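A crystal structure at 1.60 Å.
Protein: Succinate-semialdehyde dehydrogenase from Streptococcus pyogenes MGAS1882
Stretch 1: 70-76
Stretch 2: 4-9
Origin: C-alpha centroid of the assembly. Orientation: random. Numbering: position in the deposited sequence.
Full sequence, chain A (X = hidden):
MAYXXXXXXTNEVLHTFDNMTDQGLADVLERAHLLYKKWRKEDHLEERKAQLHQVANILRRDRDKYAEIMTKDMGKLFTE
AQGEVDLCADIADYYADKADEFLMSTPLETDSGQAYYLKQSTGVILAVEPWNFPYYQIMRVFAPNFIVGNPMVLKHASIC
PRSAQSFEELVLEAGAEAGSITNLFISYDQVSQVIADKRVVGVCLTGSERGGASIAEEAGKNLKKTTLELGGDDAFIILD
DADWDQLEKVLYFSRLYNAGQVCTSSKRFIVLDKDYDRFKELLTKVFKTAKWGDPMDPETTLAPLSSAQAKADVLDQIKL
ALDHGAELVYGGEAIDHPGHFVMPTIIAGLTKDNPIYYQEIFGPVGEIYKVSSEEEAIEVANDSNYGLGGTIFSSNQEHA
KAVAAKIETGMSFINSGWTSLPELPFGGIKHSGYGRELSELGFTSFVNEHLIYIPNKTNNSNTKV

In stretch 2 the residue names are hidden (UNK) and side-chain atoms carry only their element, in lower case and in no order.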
ATOM      1  N   MET A  70      -3.464  25.103 -18.630  1.00  9.04           N
ATOM      2  CA  MET A  70      -2.579  24.926 -17.480  1.00  9.63           C
ATOM      3  C   MET A  70      -1.824  26.211 -17.117  1.00  9.36           C
ATOM      4  O   MET A  70      -1.731  26.576 -15.942  1.00  9.71           O
ATOM      5  CB  MET A  70      -1.616  23.772 -17.719  1.00 11.54           C
ATOM      6  CG  MET A  70      -2.306  22.434 -17.754  1.00 12.33           C
ATOM      7  SD  MET A  70      -1.112  21.087 -17.782  1.00 13.02           S
ATOM      8  CE  MET A  70      -1.016  20.742 -19.536  1.00 13.61           C
ATOM      9  N   THR A  71      -1.306  26.903 -18.126  1.00  9.72           N
ATOM     10  CA  THR A  71      -0.628  28.182 -17.900  1.00  8.83           C
ATOM     11  C   THR A  71      -1.557  29.211 -17.246  1.00  9.34           C
ATOM     12  O   THR A  71      -1.180  29.890 -16.281  1.00 10.06           O
ATOM     13  CB  THR A  71      -0.082  28.748 -19.220  1.00  9.38           C
ATOM     14  OG1 THR A  71       0.940  27.880 -19.730  1.00  9.77           O
ATOM     15  CG2 THR A  71       0.490  30.158 -19.004  1.00  9.96           C
ATOM     16  N   LYS A  72      -2.775  29.330 -17.768  1.00  9.16           N
ATOM     17  CA  LYS A  72      -3.729  30.279 -17.205  1.00 10.43           C
ATOM     18  C   LYS A  72      -4.197  29.921 -15.788  1.00 10.59           C
ATOM     19  O   LYS A  72      -4.528  30.811 -15.008  1.00 11.73           O
ATOM     20  CB  LYS A  72      -4.910  30.509 -18.164  1.00 11.01           C
ATOM     21  CG  LYS A  72      -4.502  31.154 -19.506  1.00 12.11           C
ATOM     22  CD  LYS A  72      -3.991  32.585 -19.321  1.00 15.53           C
ATOM     23  CE  LYS A  72      -3.324  33.141 -20.587  1.00 15.12           C
ATOM     24  NZ  LYS A  72      -4.285  33.333 -21.723  1.00 16.44           N
ATOM     25  N   ASP A  73      -4.199  28.632 -15.447  1.00  7.62           N
ATOM     26  CA  ASP A  73      -4.581  28.194 -14.097  1.00  9.13           C
ATOM     27  C   ASP A  73      -3.471  28.458 -13.079  1.00  8.75           C
ATOM     28  O   ASP A  73      -3.691  29.085 -12.031  1.00 10.80           O
ATOM     29  CB  ASP A  73      -4.884  26.681 -14.067  1.00  8.60           C
ATOM     30  CG  ASP A  73      -6.367  26.351 -14.272  1.00 10.45           C
ATOM     31  OD1 ASP A  73      -7.219  27.260 -14.396  1.00 11.03           O
ATOM     32  OD2 ASP A  73      -6.678  25.143 -14.293  1.00 10.46           O
ATOM     33  N   MET A  74      -2.276  27.971 -13.375  1.00  8.79           N
ATOM     34  CA  MET A  74      -1.247  27.939 -12.339  1.00  8.61           C
ATOM     35  C   MET A  74       0.078  28.597 -12.703  1.00  8.27           C
ATOM     36  O   MET A  74       1.025  28.559 -11.916  1.00  8.59           O
ATOM     37  CB  MET A  74      -1.059  26.507 -11.811  1.00  8.28           C
ATOM     38  CG  MET A  74      -0.861  25.439 -12.876  1.00  7.45           C
ATOM     39  SD  MET A  74       0.722  25.547 -13.708  1.00  9.22           S
ATOM     40  CE  MET A  74       1.832  25.309 -12.310  1.00  9.59           C
ATOM     41  N   GLY A  75       0.145  29.203 -13.888  1.00  8.89           N
ATOM     42  CA  GLY A  75       1.244  30.094 -14.228  1.00  9.75           C
ATOM     43  C   GLY A  75       2.447  29.552 -14.969  1.00 10.29           C
ATOM     44  O   GLY A  75       3.324  30.335 -15.338  1.00 10.00           O
ATOM     45  N   LYS A  76       2.529  28.238 -15.176  1.00  8.01           N
ATOM     46  CA  LYS A  76       3.755  27.680 -15.739  1.00  8.80           C
ATOM     47  C   LYS A  76       3.973  28.128 -17.168  1.00 11.07           C
ATOM     48  O   LYS A  76       3.019  28.458 -17.875  1.00 10.40           O
ATOM     49  CB  LYS A  76       3.806  26.151 -15.650  1.00  9.29           C
ATOM     50  CG  LYS A  76       2.832  25.398 -16.543  1.00  9.97           C
ATOM     51  CD  LYS A  76       3.158  23.900 -16.532  1.00  9.19           C
ATOM     52  CE  LYS A  76       3.056  23.288 -15.128  1.00  8.94           C
ATOM     53  NZ  LYS A  76       3.646  21.906 -15.061  1.00  6.92           N
ATOM     54  N   UNK A   4     -11.436  28.684  -8.291  1.00 19.29           N
ATOM     55  CA  UNK A   4     -11.303  29.834  -9.178  1.00 22.74           C
ATOM     56  C   UNK A   4     -10.061  29.705 -10.033  1.00 14.69           C
ATOM     57  O   UNK A   4      -9.008  29.298  -9.539  1.00 17.49           O
ATOM     58  n   UNK A   4     -12.263  33.815  -7.072  1.00 32.18           N
ATOM     59  c   UNK A   4     -12.868  32.794  -7.662  1.00 36.99           C
ATOM     60  c   UNK A   4     -11.144  31.116  -8.359  1.00 23.86           C
ATOM     61  c   UNK A   4     -12.277  31.421  -7.413  1.00 29.86           C
ATOM     62  o   UNK A   4     -13.853  32.935  -8.384  1.00 41.39           O
ATOM     63  N   UNK A   5     -10.169  30.068 -11.308  1.00 15.68           N
ATOM     64  CA  UNK A   5      -8.973  30.288 -12.103  1.00 14.55           C
ATOM     65  C   UNK A   5      -8.556  31.737 -11.905  1.00 15.11           C
ATOM     66  O   UNK A   5      -9.293  32.651 -12.267  1.00 19.48           O
ATOM     67  c   UNK A   5      -7.932  30.375 -14.388  1.00 13.66           C
ATOM     68  c   UNK A   5      -9.206  30.054 -13.600  1.00 13.84           C
ATOM     69  o   UNK A   5      -9.594  28.691 -13.826  1.00 16.41           O
ATOM     70  N   UNK A   6      -7.397  31.938 -11.290  1.00 12.59           N
ATOM     71  CA  UNK A   6      -6.805  33.266 -11.180  1.00 14.61           C
ATOM     72  C   UNK A   6      -5.413  33.221 -11.787  1.00 13.35           C
ATOM     73  O   UNK A   6      -4.515  32.570 -11.249  1.00 14.18           O
ATOM     74  c   UNK A   6      -8.079  33.635  -9.049  1.00 20.93           C
ATOM     75  c   UNK A   6      -8.054  33.919  -7.565  1.00 24.25           C
ATOM     76  c   UNK A   6      -6.143  35.140  -9.629  1.00 20.03           C
ATOM     77  c   UNK A   6      -6.708  33.721  -9.717  1.00 17.91           C
ATOM     78  N   UNK A   7      -5.236  33.916 -12.910  1.00 13.77           N
ATOM     79  CA  UNK A   7      -3.990  33.866 -13.672  1.00 12.05           C
ATOM     80  C   UNK A   7      -2.825  34.400 -12.839  1.00 13.47           C
ATOM     81  O   UNK A   7      -2.833  35.566 -12.444  1.00 13.37           O
ATOM     82  o   UNK A   7      -0.102  34.148 -18.871  1.00 10.98           O
ATOM     83  c   UNK A   7      -1.884  35.389 -17.925  1.00 11.38           C
ATOM     84  c   UNK A   7      -4.147  34.707 -14.942  1.00 11.57           C
ATOM     85  c   UNK A   7      -1.076  34.278 -17.918  1.00 11.81           C
ATOM     86  c   UNK A   7      -2.226  33.439 -15.995  1.00 11.60           C
ATOM     87  c   UNK A   7      -1.237  33.300 -16.954  1.00 10.64           C
ATOM     88  c   UNK A   7      -2.873  35.517 -16.962  1.00 12.82           C
ATOM     89  c   UNK A   7      -3.060  34.548 -15.983  1.00 12.60           C
ATOM     90  N   UNK A   8      -1.825  33.552 -12.555  1.00 11.28           N
ATOM     91  CA  UNK A   8      -0.706  34.010 -11.723  1.00 11.13           C
ATOM     92  C   UNK A   8       0.146  35.123 -12.334  1.00 13.38           C
ATOM     93  O   UNK A   8       0.952  35.706 -11.619  1.00 12.50           O
ATOM     94  c   UNK A   8      -0.855  31.637 -11.644  1.00 10.29           C
ATOM     95  c   UNK A   8      -1.798  32.087 -12.741  1.00  9.18           C
ATOM     96  c   UNK A   8       0.133  32.735 -11.546  1.00 10.82           C
ATOM     97  N   UNK A   9       0.004  35.405 -13.625  1.00 12.81           N
ATOM     98  CA  UNK A   9       0.813  36.456 -14.227  1.00 12.85           C
ATOM     99  C   UNK A   9       0.200  37.832 -13.994  1.00 16.41           C
ATOM    100  O   UNK A   9       0.922  38.815 -13.857  1.00 15.27           O
ATOM    101  c   UNK A   9       1.019  36.199 -15.720  1.00 12.30           C
ATOM    102  c   UNK A   9       1.316  37.845 -17.610  1.00 14.46           C
ATOM    103  o   UNK A   9       3.969  40.222 -18.417  1.00 16.83           O
ATOM    104  c   UNK A   9       2.029  38.824 -18.271  1.00 14.17           C
ATOM    105  c   UNK A   9       3.027  37.709 -15.958  1.00 14.75           C
ATOM    106  c   UNK A   9       3.749  38.693 -16.609  1.00 14.92           C
ATOM    107  c   UNK A   9       1.799  37.279 -16.438  1.00 14.70           C
ATOM    108  c   UNK A   9       3.246  39.243 -17.766  1.00 15.16           C
TER
HETATM  109  O   HOH W   1      -5.742  29.850 -10.483  1.00 13.50           O

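Position 4 opens the strand with five side-chain atoms: three carbons in a row, the third carrying one oxygen and one nitrogen. The end of the chain leads away from the helix, and no atom of it touches stretch 1. An unbranched chain ending in an amide, one carbon longer than asparagine's, is glutamine, Gln-4.

Position 5 has one carbon carrying one oxygen and one further carbon, a beta-branched hydroxyl. The oxygen lies 2.8 Å from OD1 of Asp-73, and the terminal carbon sits 3.5 Å from O of Lys-72. This is threonine. Thr-5 OG1 donates its proton to Asp-73 OD1, the one direct hydrogen bond across the contact. The CA-to-CB bond of Asp-73 points away from the strand, yet the carboxylate comes back near enough to accept, while its OD2 is bonded elsewhere in the structure.

Position 6 shows four carbons, forked at the first, one arm two carbons long. The CA-to-CB bond points away from the helix, and even CB of position 6 is 6.0 Å from O of Asp-73. The fork with unequal arms makes it isoleucine, and the backbone of Ile-6 does the work here. Its N donates to water 1 over 2.8 Å, and the same water donates to O of Asp-73 at 2.7 Å, linking strand to helix where no direct bond is made.

Position 7 carries one carbon, then a six-carbon ring bearing one oxygen. The aliphatic part of Lys-72 lies over one face of the ring, its CD 3.6 Å from the ring centroid and almost on the normal, a CH-pi contact. At the ring edge, O of Thr-71 approaches a ring carbon to 3.5 Å. The residue is tyrosine, and that edge carbon is CE1 of Tyr-7. The ammonium group is farther, with NZ of Lys-72 5.4 Å from the Tyr-7 ring centroid, so any cation-pi attraction is weak at most.

Position 8 has three carbons closing a ring onto the backbone N. Its CA-to-CB bond points toward stretch 1, and one ring carbon packs 3.4 Å from C of Met-74 and 3.5 Å from N of Gly-75. That can be nothing but proline, and the carbon is CG of Pro-8. An ideal CB on Gly-75 would fall 2.9 Å from CB of Pro-8, a clash; the positive phi of Gly-75, the first residue to leave the helix, independently calls for glycine.

Position 9 again shows one carbon and a six-carbon ring with one oxygen. Its end leads away, without contact: a second tyrosine, Tyr-9.

The contact thus joins the last turn of a helix to a strand crossing it nearly at right angles, 92° between their directions. Polar anchoring comes from the threonine hydroxyl and the shared water; a lysine chain over a tyrosine face and a proline against the helix exit supply the packing. One cost remains: O of Lys-72 is buried without a hydrogen-bond partner, eased perhaps by the CA-H...O contact from CA of Tyr-7 to O of Lys-72 at 3.4 Å.

Stretch 2 (4-9) QTIYPY
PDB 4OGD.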